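Local coordinates for protein 373aa long hypothetical citrate synthase (Sulfolobus tokodaii, PDB 1VGP) that belongs to the citrate synthase family and has a largely helical fold, assembled here from two protein chains, at residues R265-Y270 against P307-F312; K272-K277 against S314-S319. All coordinates share one frame; numbering follows the deposited sequence.

Interaction 1 (R265-Y270 against P307-F312); sequences RILKQY and PNVDFF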
# COMPACT_ATOMS: atom_id res chain seq x y z
N ARG A 265 -9.22 27.36 -12.15
CA ARG A 265 -9.85 28.67 -12.24
C ARG A 265 -9.89 29.32 -10.86
O ARG A 265 -9.57 30.50 -10.71
CB ARG A 265 -11.27 28.55 -12.81
CG ARG A 265 -11.78 29.84 -13.43
CD ARG A 265 -13.22 29.72 -13.93
NE ARG A 265 -13.33 28.99 -15.20
CZ ARG A 265 -12.71 29.32 -16.34
NH1 ARG A 265 -11.84 30.33 -16.38
NH2 ARG A 265 -13.00 28.64 -17.45
N ILE A 266 -10.26 28.55 -9.85
CA ILE A 266 -10.35 29.06 -8.49
C ILE A 266 -8.96 29.40 -7.95
O ILE A 266 -8.78 30.44 -7.31
CB ILE A 266 -11.01 28.03 -7.56
CG1 ILE A 266 -12.45 27.77 -8.00
CG2 ILE A 266 -10.97 28.53 -6.13
CD1 ILE A 266 -13.14 26.67 -7.22
N LEU A 267 -7.99 28.53 -8.20
CA LEU A 267 -6.66 28.70 -7.64
C LEU A 267 -5.90 29.85 -8.29
O LEU A 267 -5.01 30.46 -7.67
CB LEU A 267 -5.85 27.40 -7.77
CG LEU A 267 -4.61 27.29 -6.89
CD1 LEU A 267 -4.97 27.53 -5.44
CD2 LEU A 267 -3.99 25.93 -7.05
N LYS A 268 -6.24 30.16 -9.54
CA LYS A 268 -5.55 31.21 -10.28
C LYS A 268 -5.59 32.55 -9.55
O LYS A 268 -4.64 33.33 -9.61
CB LYS A 268 -6.16 31.39 -11.67
CG LYS A 268 -5.57 32.55 -12.44
CD LYS A 268 -6.12 32.63 -13.85
CE LYS A 268 -5.59 33.85 -14.57
NZ LYS A 268 -6.19 33.96 -15.93
N GLN A 269 -6.70 32.82 -8.87
CA GLN A 269 -6.86 34.11 -8.22
C GLN A 269 -5.83 34.26 -7.11
O GLN A 269 -5.31 35.35 -6.87
CB GLN A 269 -8.28 34.26 -7.66
CG GLN A 269 -8.58 33.33 -6.48
CD GLN A 269 -9.99 33.49 -5.92
OE1 GLN A 269 -10.30 34.47 -5.21
NE2 GLN A 269 -10.86 32.53 -6.23
N TYR A 270 -5.51 33.15 -6.44
CA TYR A 270 -4.57 33.18 -5.31
C TYR A 270 -3.11 33.13 -5.77
O TYR A 270 -2.23 33.71 -5.14
CB TYR A 270 -4.84 32.02 -4.35
CG TYR A 270 -6.19 32.09 -3.68
CD1 TYR A 270 -7.26 31.30 -4.13
CD2 TYR A 270 -6.44 32.99 -2.64
CE1 TYR A 270 -8.53 31.42 -3.58
CE2 TYR A 270 -7.71 33.11 -2.08
CZ TYR A 270 -8.74 32.34 -2.55
OH TYR A 270 -10.01 32.47 -2.02
N PRO A 307 -5.52 24.70 -19.07
CA PRO A 307 -4.71 24.56 -17.85
C PRO A 307 -5.44 23.76 -16.78
O PRO A 307 -6.67 23.79 -16.71
CB PRO A 307 -4.43 26.01 -17.44
CG PRO A 307 -5.45 26.82 -18.14
CD PRO A 307 -5.73 26.11 -19.43
N ASN A 308 -4.70 23.05 -15.95
CA ASN A 308 -5.28 22.27 -14.87
C ASN A 308 -4.73 22.76 -13.55
O ASN A 308 -3.85 23.63 -13.52
CB ASN A 308 -4.95 20.78 -15.04
CG ASN A 308 -3.47 20.51 -14.93
OD1 ASN A 308 -2.82 20.93 -13.96
ND2 ASN A 308 -2.91 19.79 -15.91
N VAL A 309 -5.22 22.19 -12.45
CA VAL A 309 -4.87 22.69 -11.13
C VAL A 309 -3.35 22.79 -10.92
O VAL A 309 -2.89 23.74 -10.30
CB VAL A 309 -5.48 21.81 -10.02
CG1 VAL A 309 -4.85 20.44 -10.03
CG2 VAL A 309 -5.30 22.49 -8.68
N ASP A 310 -2.60 21.82 -11.44
CA ASP A 310 -1.14 21.81 -11.28
C ASP A 310 -0.49 23.06 -11.85
O ASP A 310 0.57 23.48 -11.38
CB ASP A 310 -0.52 20.59 -11.97
CG ASP A 310 -1.02 19.27 -11.39
OD1 ASP A 310 -1.06 18.27 -12.15
OD2 ASP A 310 -1.38 19.23 -10.19
N PHE A 311 -1.12 23.65 -12.85
CA PHE A 311 -0.57 24.82 -13.52
C PHE A 311 -0.39 26.00 -12.58
O PHE A 311 0.56 26.76 -12.70
CB PHE A 311 -1.48 25.22 -14.68
CG PHE A 311 -0.92 26.30 -15.55
CD1 PHE A 311 -1.23 27.64 -15.31
CD2 PHE A 311 -0.07 25.99 -16.61
CE1 PHE A 311 -0.71 28.65 -16.12
CE2 PHE A 311 0.45 27.00 -17.42
CZ PHE A 311 0.13 28.34 -17.17
N PHE A 312 -1.31 26.17 -11.63
CA PHE A 312 -1.17 27.24 -10.68
C PHE A 312 -0.74 26.75 -9.30
O PHE A 312 -0.13 27.49 -8.54
CB PHE A 312 -2.48 28.02 -10.56
CG PHE A 312 -2.85 28.78 -11.80
CD1 PHE A 312 -3.95 28.39 -12.57
CD2 PHE A 312 -2.11 29.89 -12.21
CE1 PHE A 312 -4.32 29.10 -13.70
CE2 PHE A 312 -2.47 30.60 -13.34
CZ PHE A 312 -3.57 30.20 -14.09
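With CG anti to the backbone N (chi1 175°) and the rest of its chain extended, K268 lays its methylene groups over the ring of F312, whose CG stands anti to the carbonyl carbon (chi1 -67°), placing the ring alongside the lysine stem with one face toward it. The two residues belong to helices 262-278 and 309-319, which run in the same general direction through the mainly helical citrate synthase fold; this is the beginning of their pairing. The contact is a CH-pi interaction: K268 CB lies 3.7 Å from the centroid of the F312 ring, 17° off its normal. Farther along the lysine, CG and CD each come to 3.5 Å from F312 CZ, following the ring out to its rim. The charged end continues past it, and NZ forms a salt bridge with E293 of helix 281-300. A greasy stem is thus used for packing, while its ammonium group is paired beyond the ring. Against the opposite face of F312, F311 CD1 sits 3.6 Å above the plane over its centre, so the ring is sandwiched between the lysine methylenes and the F311 side chain, which limits its rotation. The preceding residue, L267, packs against the backbone of the second helix: its CD2 is 4.0 Å from F312 C and equally far from V309 CG2, and L267 also touches T173 of helix 164-175. No hydrogen bond joins the two segments; the interface is held by apolar and CH-pi contacts. At the start of helix 309-319, V309 N is bonded to D261 OD2, and N308 is the N-cap, its OD1 accepting weak bonds from D310 N at 2.7 Å and F311 N at 3.4 Å.

Interaction 2 (K272-K277 against S314-S319); sequences KLLAEK and SIVFYS
V316 meets L274 through a single methyl pair, CG1 to L274 CD1 at 4.1 Å, with the two side chains crossing at about a right angle. The valine places CG1 anti to the backbone N (chi1 166°), which brings that branch to the leucine, and T173 of helix 164-175 packs beside it. One turn on, S319 meets L274 with its carbon rather than its oxygen: CB lies 4.0 Å from L274 CB and 4.1 Å from L274 CD1, so the leucine rests on both residues. The serine hydroxyl is used inside its own helix, where OG donates to I315 O at 2.7 Å from 46° above the carbonyl plane. I315 O also accepts from S319 N, so one carbonyl takes both the hydroxyl and the amide of the same residue. L274 also touches I165 and A169 of helix 164-175. With the serine's polar atom bonded to its own backbone, what it presents to the neighbouring helix is essentially hydrocarbon, and this buried contact depends on van der Waals packing without any hydrogen bond across it.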
# COMPACT_ATOMS: atom_id res chain seq x y z
N LYS A 272 -2.13 34.55 -8.52
CA LYS A 272 -2.00 35.94 -8.88
C LYS A 272 -1.84 36.86 -7.67
O LYS A 272 -0.94 37.70 -7.65
CB LYS A 272 -3.21 36.34 -9.71
CG LYS A 272 -3.14 37.70 -10.34
CD LYS A 272 -4.44 37.99 -11.06
CE LYS A 272 -4.28 39.09 -12.08
NZ LYS A 272 -5.10 40.28 -11.74
N LEU A 273 -2.70 36.72 -6.66
CA LEU A 273 -2.63 37.60 -5.49
C LEU A 273 -1.31 37.45 -4.74
O LEU A 273 -0.64 38.44 -4.45
CB LEU A 273 -3.78 37.33 -4.52
CG LEU A 273 -4.40 38.55 -3.81
CD1 LEU A 273 -5.19 38.08 -2.60
CD2 LEU A 273 -3.34 39.55 -3.40
N LEU A 274 -0.95 36.21 -4.44
CA LEU A 274 0.29 35.93 -3.72
C LEU A 274 1.49 36.48 -4.48
O LEU A 274 2.34 37.17 -3.92
CB LEU A 274 0.45 34.42 -3.53
CG LEU A 274 -0.47 33.75 -2.51
CD1 LEU A 274 -0.33 32.23 -2.58
CD2 LEU A 274 -0.13 34.26 -1.13
N ALA A 275 1.54 36.18 -5.78
CA ALA A 275 2.64 36.60 -6.62
C ALA A 275 2.81 38.10 -6.57
O ALA A 275 3.91 38.60 -6.33
CB ALA A 275 2.40 36.16 -8.06
N GLU A 276 1.73 38.83 -6.80
CA GLU A 276 1.85 40.27 -6.92
C GLU A 276 2.07 40.93 -5.56
O GLU A 276 2.48 42.09 -5.47
CB GLU A 276 0.63 40.87 -7.65
CG GLU A 276 -0.72 40.60 -7.03
CD GLU A 276 -1.87 40.87 -8.00
OE1 GLU A 276 -3.03 40.82 -7.57
OE2 GLU A 276 -1.60 41.12 -9.20
N LYS A 277 1.83 40.18 -4.49
CA LYS A 277 2.10 40.67 -3.15
C LYS A 277 3.54 40.35 -2.74
O LYS A 277 4.08 40.98 -1.84
CB LYS A 277 1.12 40.05 -2.15
CG LYS A 277 0.26 41.04 -1.41
CD LYS A 277 -0.63 41.86 -2.33
CE LYS A 277 -1.42 42.89 -1.54
NZ LYS A 277 -2.12 43.91 -2.37
N SER A 314 1.55 24.93 -8.33
CA SER A 314 2.99 24.92 -8.10
C SER A 314 3.57 26.32 -7.90
O SER A 314 4.60 26.48 -7.25
CB SER A 314 3.70 24.22 -9.27
OG SER A 314 3.20 24.67 -10.52
N ILE A 315 2.93 27.34 -8.46
CA ILE A 315 3.29 28.70 -8.11
C ILE A 315 2.90 28.96 -6.66
O ILE A 315 3.69 29.50 -5.88
CB ILE A 315 2.59 29.73 -9.02
CG1 ILE A 315 3.25 29.74 -10.40
CG2 ILE A 315 2.71 31.13 -8.42
CD1 ILE A 315 2.56 30.64 -11.41
N VAL A 316 1.68 28.57 -6.30
CA VAL A 316 1.15 28.82 -4.97
C VAL A 316 1.98 28.14 -3.89
O VAL A 316 2.47 28.79 -2.96
CB VAL A 316 -0.31 28.32 -4.87
CG1 VAL A 316 -0.75 28.26 -3.40
CG2 VAL A 316 -1.22 29.25 -5.67
N PHE A 317 2.15 26.82 -4.00
CA PHE A 317 2.97 26.07 -3.06
C PHE A 317 4.33 26.75 -2.89
O PHE A 317 4.88 26.81 -1.78
CB PHE A 317 3.16 24.63 -3.56
CG PHE A 317 1.95 23.75 -3.38
CD1 PHE A 317 1.07 23.95 -2.31
CD2 PHE A 317 1.69 22.70 -4.26
CE1 PHE A 317 -0.05 23.12 -2.13
CE2 PHE A 317 0.58 21.87 -4.09
CZ PHE A 317 -0.29 22.08 -3.02
N TYR A 318 4.87 27.26 -3.99
CA TYR A 318 6.15 27.94 -3.99
C TYR A 318 6.03 29.23 -3.17
O TYR A 318 6.75 29.42 -2.20
CB TYR A 318 6.55 28.24 -5.43
CG TYR A 318 8.00 28.63 -5.64
CD1 TYR A 318 8.33 29.88 -6.17
CD2 TYR A 318 9.05 27.75 -5.35
CE1 TYR A 318 9.65 30.25 -6.41
CE2 TYR A 318 10.37 28.10 -5.59
CZ TYR A 318 10.67 29.35 -6.12
OH TYR A 318 11.97 29.73 -6.37
N SER A 319 5.10 30.10 -3.55
CA SER A 319 4.88 31.33 -2.81
C SER A 319 4.66 31.10 -1.33
O SER A 319 4.94 31.98 -0.52
CB SER A 319 3.69 32.09 -3.37
OG SER A 319 3.66 32.01 -4.77

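Interactions 1 and 2 are successive levels of one helix pair, 262-278 against 309-319, with their centres 11 Å apart. The seam between them is continuous: L267 CG of interaction 1 lies 4.1 Å from V316 CG2 of interaction 2, so V316 uses one methyl for each level, and it also touches A271 between them. Along the second helix, S314 OG is hydrogen-bonded to D310 O, tying the two segments within the same helix. Helix 164-175 borders both levels, as does helix 281-300. The centres lie about 15 and 18 Å from the centre of the chain, and no other chain of the assembly touches either contact.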